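Local coordinates for protein phosphotransferase ChpT (PDB 4QPK), which passes phosphoryl groups, as a homodimeric histidine phosphotransferase, within the phosphorelay that controls growth, division and intracellular survival of Brucella abortus, at residues L96-I101 with N120-Y125; I113-A118 with G137-L142; L189-K194 with I231-E236. One frame throughout, in Å; residues are numbered along the deposited sequence.

Contact 1: residues L96-I101 with N120-Y125; sequences LQFARI and NVATEY. With NA (sodium ion), chain E.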
# COMPACT_ATOMS: atom_id res chain seq x y z
N LEU B 96 -0.97 5.03 -7.44
CA LEU B 96 -0.00 5.01 -6.34
C LEU B 96 0.15 6.41 -5.71
O LEU B 96 0.21 6.55 -4.48
CB LEU B 96 1.34 4.45 -6.82
CG LEU B 96 1.26 2.93 -7.08
CD1 LEU B 96 2.39 2.46 -8.02
CD2 LEU B 96 1.28 2.10 -5.78
N GLN B 97 0.24 7.44 -6.54
CA GLN B 97 0.38 8.80 -6.01
C GLN B 97 -0.88 9.22 -5.24
O GLN B 97 -0.79 9.89 -4.21
CB GLN B 97 0.68 9.80 -7.13
CG GLN B 97 2.04 9.64 -7.83
CD GLN B 97 3.22 9.82 -6.88
OE1 GLN B 97 3.11 10.48 -5.85
NE2 GLN B 97 4.37 9.27 -7.25
N PHE B 98 -2.05 8.82 -5.74
CA PHE B 98 -3.28 9.15 -5.04
C PHE B 98 -3.33 8.40 -3.71
O PHE B 98 -3.61 8.99 -2.68
CB PHE B 98 -4.49 8.80 -5.93
CG PHE B 98 -5.81 9.18 -5.33
CD1 PHE B 98 -6.46 8.32 -4.46
CD2 PHE B 98 -6.40 10.40 -5.65
CE1 PHE B 98 -7.69 8.67 -3.91
CE2 PHE B 98 -7.64 10.75 -5.10
CZ PHE B 98 -8.28 9.88 -4.22
N ALA B 99 -2.99 7.12 -3.74
CA ALA B 99 -3.00 6.31 -2.52
C ALA B 99 -2.02 6.84 -1.46
O ALA B 99 -2.32 6.80 -0.27
CB ALA B 99 -2.69 4.86 -2.85
N ARG B 100 -0.88 7.34 -1.92
CA ARG B 100 0.17 7.88 -1.05
C ARG B 100 -0.37 8.95 -0.10
O ARG B 100 0.06 9.04 1.06
CB ARG B 100 1.29 8.45 -1.94
CG ARG B 100 2.68 8.45 -1.37
CD ARG B 100 3.65 9.00 -2.42
NE ARG B 100 4.71 9.84 -1.87
CZ ARG B 100 4.69 11.17 -1.82
NH1 ARG B 100 3.63 11.85 -2.25
NH2 ARG B 100 5.72 11.83 -1.30
N ILE B 101 -1.31 9.76 -0.59
CA ILE B 101 -1.91 10.82 0.22
C ILE B 101 -3.25 10.37 0.82
O ILE B 101 -3.49 10.62 2.00
CB ILE B 101 -2.13 12.11 -0.62
CG1 ILE B 101 -0.81 12.56 -1.26
CG2 ILE B 101 -2.69 13.25 0.25
CD1 ILE B 101 -0.90 13.88 -2.03
N ASN B 120 -3.72 17.98 -7.21
CA ASN B 120 -2.90 17.38 -8.27
C ASN B 120 -3.10 15.86 -8.38
O ASN B 120 -3.32 15.35 -9.48
CB ASN B 120 -1.43 17.69 -8.05
CG ASN B 120 -1.09 19.14 -8.37
OD1 ASN B 120 -1.82 19.81 -9.10
ND2 ASN B 120 0.04 19.61 -7.86
N VAL B 121 -3.03 15.14 -7.25
CA VAL B 121 -3.11 13.69 -7.36
C VAL B 121 -4.55 13.28 -7.69
O VAL B 121 -4.76 12.29 -8.37
CB VAL B 121 -2.60 12.94 -6.08
CG1 VAL B 121 -1.14 13.30 -5.81
CG2 VAL B 121 -3.49 13.22 -4.84
N ALA B 122 -5.53 14.05 -7.23
CA ALA B 122 -6.91 13.71 -7.58
C ALA B 122 -7.18 13.91 -9.08
O ALA B 122 -7.84 13.10 -9.73
CB ALA B 122 -7.90 14.52 -6.76
N THR B 123 -6.68 15.02 -9.62
CA THR B 123 -6.92 15.32 -11.04
C THR B 123 -6.29 14.25 -11.94
O THR B 123 -6.91 13.77 -12.89
CB THR B 123 -6.38 16.72 -11.38
OG1 THR B 123 -7.07 17.67 -10.56
CG2 THR B 123 -6.62 17.05 -12.86
N GLU B 124 -5.07 13.84 -11.61
CA GLU B 124 -4.39 12.81 -12.40
C GLU B 124 -5.10 11.45 -12.23
O GLU B 124 -5.22 10.67 -13.18
CB GLU B 124 -2.92 12.73 -11.98
CG GLU B 124 -2.05 11.71 -12.70
CD GLU B 124 -1.96 11.93 -14.20
OE1 GLU B 124 -2.27 13.05 -14.68
OE2 GLU B 124 -1.51 10.99 -14.89
N TYR B 125 -5.55 11.17 -11.01
CA TYR B 125 -6.28 9.93 -10.74
C TYR B 125 -7.52 9.85 -11.62
O TYR B 125 -7.78 8.82 -12.24
CB TYR B 125 -6.66 9.85 -9.25
CG TYR B 125 -7.42 8.60 -8.85
CD1 TYR B 125 -6.75 7.45 -8.50
CD2 TYR B 125 -8.81 8.60 -8.79
CE1 TYR B 125 -7.43 6.31 -8.11
CE2 TYR B 125 -9.51 7.46 -8.41
CZ TYR B 125 -8.81 6.32 -8.07
OH TYR B 125 -9.49 5.18 -7.68
NA NA E . -3.76 9.08 -15.24

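Contact 2: residues I113-A118 with G137-L142; sequences IDTGDA and GARVLL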
# COMPACT_ATOMS: atom_id res chain seq x y z
N ILE B 113 -1.54 18.87 5.36
CA ILE B 113 -1.42 18.58 3.92
C ILE B 113 -1.86 19.81 3.11
O ILE B 113 -2.82 20.50 3.46
CB ILE B 113 -2.26 17.33 3.51
CG1 ILE B 113 -1.67 16.06 4.14
CG2 ILE B 113 -2.26 17.16 1.99
CD1 ILE B 113 -2.56 14.81 4.00
N ASP B 114 -1.11 20.09 2.05
CA ASP B 114 -1.40 21.16 1.10
C ASP B 114 -2.50 20.67 0.15
O ASP B 114 -2.32 19.66 -0.52
CB ASP B 114 -0.11 21.51 0.35
CG ASP B 114 -0.23 22.74 -0.54
OD1 ASP B 114 -1.29 22.98 -1.13
OD2 ASP B 114 0.77 23.49 -0.63
N THR B 115 -3.63 21.37 0.08
CA THR B 115 -4.70 20.90 -0.82
C THR B 115 -4.30 21.03 -2.29
O THR B 115 -4.95 20.44 -3.16
CB THR B 115 -6.06 21.65 -0.61
OG1 THR B 115 -5.91 23.05 -0.85
CG2 THR B 115 -6.60 21.42 0.81
N GLY B 116 -3.25 21.79 -2.58
CA GLY B 116 -2.72 21.84 -3.94
C GLY B 116 -2.19 20.47 -4.35
O GLY B 116 -2.35 20.02 -5.49
N ASP B 117 -1.53 19.78 -3.42
CA ASP B 117 -1.05 18.42 -3.69
C ASP B 117 -2.23 17.46 -3.85
O ASP B 117 -2.21 16.56 -4.69
CB ASP B 117 -0.13 17.93 -2.57
CG ASP B 117 1.19 18.68 -2.54
OD1 ASP B 117 1.69 19.05 -3.63
OD2 ASP B 117 1.74 18.86 -1.43
N ALA B 118 -3.24 17.64 -3.00
CA ALA B 118 -4.44 16.82 -3.10
C ALA B 118 -5.11 17.02 -4.46
O ALA B 118 -5.51 16.06 -5.11
CB ALA B 118 -5.42 17.16 -1.94
N GLY B 137 -11.86 25.76 -5.37
CA GLY B 137 -11.53 26.17 -4.01
C GLY B 137 -10.07 26.53 -3.83
O GLY B 137 -9.19 25.93 -4.43
N ALA B 138 -9.84 27.50 -2.95
CA ALA B 138 -8.51 28.05 -2.69
C ALA B 138 -7.54 27.01 -2.14
O ALA B 138 -7.91 26.19 -1.31
CB ALA B 138 -8.62 29.22 -1.72
N ARG B 139 -6.31 27.06 -2.64
CA ARG B 139 -5.23 26.23 -2.11
C ARG B 139 -4.96 26.59 -0.64
O ARG B 139 -4.76 27.75 -0.30
CB ARG B 139 -3.96 26.45 -2.95
CG ARG B 139 -2.77 25.62 -2.53
CD ARG B 139 -1.57 25.95 -3.38
NE ARG B 139 -0.41 25.16 -3.00
CZ ARG B 139 0.81 25.37 -3.48
NH1 ARG B 139 1.01 26.36 -4.34
NH2 ARG B 139 1.81 24.59 -3.08
N VAL B 140 -4.93 25.58 0.24
CA VAL B 140 -4.83 25.84 1.67
C VAL B 140 -4.12 24.69 2.39
O VAL B 140 -4.21 23.54 1.97
CB VAL B 140 -6.25 26.06 2.28
CG1 VAL B 140 -7.13 24.83 2.05
CG2 VAL B 140 -6.16 26.38 3.76
N LEU B 141 -3.38 25.00 3.46
CA LEU B 141 -2.86 23.97 4.35
C LEU B 141 -3.92 23.59 5.39
O LEU B 141 -4.42 24.46 6.10
CB LEU B 141 -1.57 24.44 5.04
CG LEU B 141 -0.36 24.59 4.12
CD1 LEU B 141 0.74 25.37 4.83
CD2 LEU B 141 0.15 23.19 3.78
N LEU B 142 -4.25 22.30 5.48
CA LEU B 142 -5.27 21.82 6.44
C LEU B 142 -4.71 20.64 7.22
O LEU B 142 -3.73 20.03 6.79
CB LEU B 142 -6.55 21.41 5.70
CG LEU B 142 -7.38 22.52 5.04
CD1 LEU B 142 -8.53 21.95 4.23
CD2 LEU B 142 -7.90 23.53 6.09
O HOH W 1 -7.42 23.49 -3.24

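Contact 3: residues L189-K194 with I231-E236; sequences LRVPPK and IHATAE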
# COMPACT_ATOMS: atom_id res chain seq x y z
N LEU B 189 -27.33 6.77 -10.42
CA LEU B 189 -27.08 7.50 -9.20
C LEU B 189 -27.50 6.64 -8.02
O LEU B 189 -28.69 6.37 -7.86
CB LEU B 189 -27.86 8.81 -9.23
CG LEU B 189 -27.43 10.08 -8.52
CD1 LEU B 189 -25.98 10.42 -8.81
CD2 LEU B 189 -28.36 11.19 -8.99
N ARG B 190 -26.54 6.23 -7.19
CA ARG B 190 -26.89 5.47 -6.00
C ARG B 190 -25.84 5.61 -4.92
O ARG B 190 -24.65 5.46 -5.19
CB ARG B 190 -27.09 3.99 -6.33
CG ARG B 190 -25.96 3.38 -7.14
N VAL B 191 -26.26 5.92 -3.70
CA VAL B 191 -25.31 5.92 -2.59
C VAL B 191 -24.77 4.51 -2.43
O VAL B 191 -25.55 3.55 -2.37
CB VAL B 191 -25.95 6.39 -1.28
CG1 VAL B 191 -24.93 6.37 -0.15
CG2 VAL B 191 -26.55 7.79 -1.45
N PRO B 192 -23.43 4.36 -2.41
CA PRO B 192 -22.85 3.02 -2.22
C PRO B 192 -23.39 2.37 -0.96
O PRO B 192 -23.33 2.96 0.11
CB PRO B 192 -21.35 3.31 -2.12
CG PRO B 192 -21.17 4.55 -2.97
CD PRO B 192 -22.41 5.38 -2.70
N PRO B 193 -23.96 1.16 -1.09
CA PRO B 193 -24.71 0.51 -0.01
C PRO B 193 -23.90 0.30 1.28
O PRO B 193 -24.44 0.49 2.36
CB PRO B 193 -25.09 -0.84 -0.63
CG PRO B 193 -25.08 -0.61 -2.09
CD PRO B 193 -23.97 0.37 -2.33
N LYS B 194 -22.63 -0.08 1.15
CA LYS B 194 -21.79 -0.32 2.32
C LYS B 194 -21.54 0.99 3.06
O LYS B 194 -21.55 1.02 4.29
CB LYS B 194 -20.46 -0.96 1.91
N ILE B 231 -25.20 13.19 3.74
CA ILE B 231 -25.58 12.71 2.43
C ILE B 231 -26.91 13.35 2.04
O ILE B 231 -27.89 13.21 2.76
CB ILE B 231 -25.75 11.19 2.38
CG1 ILE B 231 -24.50 10.48 2.93
CG2 ILE B 231 -26.03 10.74 0.97
CD1 ILE B 231 -24.68 8.97 3.04
N HIS B 232 -26.92 14.06 0.93
CA HIS B 232 -28.15 14.61 0.36
C HIS B 232 -28.38 14.09 -1.05
O HIS B 232 -27.75 14.56 -1.99
CB HIS B 232 -28.13 16.14 0.36
CG HIS B 232 -29.43 16.74 -0.09
ND1 HIS B 232 -30.60 16.02 -0.14
CD2 HIS B 232 -29.74 17.99 -0.50
CE1 HIS B 232 -31.58 16.80 -0.57
NE2 HIS B 232 -31.08 18.00 -0.80
N ALA B 233 -29.28 13.11 -1.19
CA ALA B 233 -29.57 12.48 -2.47
C ALA B 233 -30.92 12.92 -3.05
O ALA B 233 -31.95 12.79 -2.39
CB ALA B 233 -29.52 10.97 -2.34
N THR B 234 -30.89 13.45 -4.27
CA THR B 234 -32.11 13.78 -5.02
C THR B 234 -32.12 13.01 -6.34
O THR B 234 -31.20 12.23 -6.62
CB THR B 234 -32.21 15.29 -5.30
OG1 THR B 234 -31.23 15.68 -6.27
CG2 THR B 234 -32.02 16.09 -4.02
N ALA B 235 -33.14 13.24 -7.16
CA ALA B 235 -33.25 12.57 -8.46
C ALA B 235 -32.22 13.14 -9.45
O ALA B 235 -31.89 12.49 -10.45
CB ALA B 235 -34.66 12.71 -9.02
N GLU B 236 -31.72 14.33 -9.16
CA GLU B 236 -30.78 15.02 -10.04
C GLU B 236 -29.32 14.72 -9.69
O GLU B 236 -28.48 14.60 -10.58
CB GLU B 236 -30.98 16.53 -9.98
CG GLU B 236 -32.21 17.03 -10.69
CD GLU B 236 -32.13 18.51 -10.98
OE1 GLU B 236 -32.00 19.30 -10.02
OE2 GLU B 236 -32.18 18.88 -12.17

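Contact 1: residues L96-I101 with N120-Y125
Phe-98 and Tyr-125 stack face to face at the heart of a buried, apolar helix-helix contact, where helix 78-102 meets helix 115-126. The two segments run closer to antiparallel than to parallel, their directions 143° apart, and the axes approach to 8.7 Å with Phe-98 set against Val-121. Both aromatic side chains leave their helices with CG anti to the backbone N, which turns each ring toward the other helix. The ring centroids lie 4.4 Å apart and the planes are tilted by 28°, so the stack is not quite parallel. It is also offset: Phe-98 CD1 sits over one face of the Tyr-125 ring toward its rim, while Phe-98 CD2 comes within 3.7 Å of Tyr-125 CB. The Phe-98 ring also turns an edge to the partner backbone, near its own plane, CD2 lying 3.7 Å from Val-121 O and CE2 3.9 Å from Ala-122 CA. Val-121 packs on the other side chains of helix 78-102. Its CG1 touches Ile-101 CD1 at 3.8 Å and also rests on the carbonyl of Gln-97, while CG2 faces the same isoleucine tip. Glu-124 turns away from this packing: its chain bends at CG, and a sodium ion is bound by Glu-124 O and OE2, both at a long 3.0 Å, in a site that includes Asn-128. Its OE1 forms a salt bridge with Arg-90. Helix 144-160 closes the apolar side, with Leu-151 on Phe-98 and Ile-101 and Leu-155 on Tyr-125. Behind helix 78-102 lie Ile-54 and Ile-58 of helix 43-74, near the phosphorylatable His-56, together with Cys-55 and Ile-59 of the second subunit.

Contact 2: residues I113-A118 with G137-L142
Asp-114 and Arg-139 form a side-on salt bridge beside a short antiparallel pairing of strands. The extended arginine chain brings NE to Asp-114 OD1 at 3.0 Å, in the guanidinium plane and on the syn lone pair of that oxygen. Arg-139 NH2 reaches Asp-114 OD2 at 2.9 Å from above the carboxylate plane; the two flat groups are 30° apart. OD1 also accepts from Gly-116 N at 2.7 Å on its anti side, the N-cap bond of helix 115-126, so one oxygen serves both the arginine and the helix start. In the strands, Ile-113 N donates to Leu-142 O at 2.9 Å and Leu-142 N returns to Ile-113 O at 3.1 Å. Beyond the non-hydrogen-bonded pair of Asp-114 with Leu-141, the pattern continues into the first turn: Thr-115 N donates to Val-140 O at 2.9 Å. The Thr-115 hydroxyl lies between its own N and carbonyl carbon (chi1 60°), from where OG1 accepts from Val-140 N at 2.9 Å. It also meets a water that donates to Gly-137 O. On the face carrying Ile-113 and Leu-142, both rest on Val-147 of helix 144-160. With Arg-139 NE and NH2 and the first-turn Gly-116 N directed at it, the Asp-114 carboxylate is probably stabilised as the anion, tying the start of helix 115-126 to the loop that leads into strand 141-143.

Contact 3: residues L189-K194 with I231-E236
Thr-234 OG1 is gripped twice at the turn that lies against Leu-189: it accepts from Glu-236 N at 3.2 Å, closing an ST turn, and is hydrogen-bonded to Asp-237 OD1. The turn carries the chain from edge strand 229-233 toward strand 238-242, and its fold leaves a row of backbone atoms facing the leucine. Leu-189 reaches them with a single methyl: CD2 lies 3.8 Å from Thr-234 O and 3.7 Å from Glu-236 C, with Ala-235 O slightly farther away. The methyl thus packs on peptide carbonyls of the turn and meets none of its side chains. Two residues on, Val-191 also points toward the strand, while Arg-190 between them points away. The valine has CG1 anti to its backbone N (chi1 180°), and its two methyls each meet a methyl of Ile-231: CG2 touches Ile-231 CG2 at 3.9 Å, and CG1 lies 4.1 Å from Ile-231 CD1. Val-191 CG2 also comes within 4.4 Å of Ala-233 CB. Ile-231 and Ala-233 point the same way because side chains alternate along the strand, and His-232 points away. The segments run nearly antiparallel, 172° apart, but the CA atoms of Val-191 and Ala-233 are 7.8 Å apart. This is side-chain packing over the strand, and 189-191 adds no strand to the sheet. Ile-238 of strand 238-242 extends the apolar patch under Leu-189, Val-191 and Ala-233, and Phe-240 of that strand lies beside Ile-231. From Pro-192, the N-cap position, the chain enters helix 193-199, whose Leu-196 covers both Val-191 and Ile-231, with Phe-195 and His-199 also on the isoleucine.

Contacts 1 and 2 share helix 115-126 and are neighbours: Ile-101 of contact 1 packs on Ile-113 and on the backbone of Asp-117 in contact 2, their centres 13 Å apart. Contact 1 is the buried one, held by aromatic and aliphatic side chains, with Glu-124 turned away to a sodium ion and an arginine. Contact 2, partly buried, fastens the start of the same helix with backbone bonds and a salt bridge. Contact 3 stands apart at the surface, its centre 24 Å from that of contact 1 and 27 Å from that of contact 2. It relies on sparse methyl packing against the edge of the five-stranded sheet in the domain resembling kinase catalytic domains.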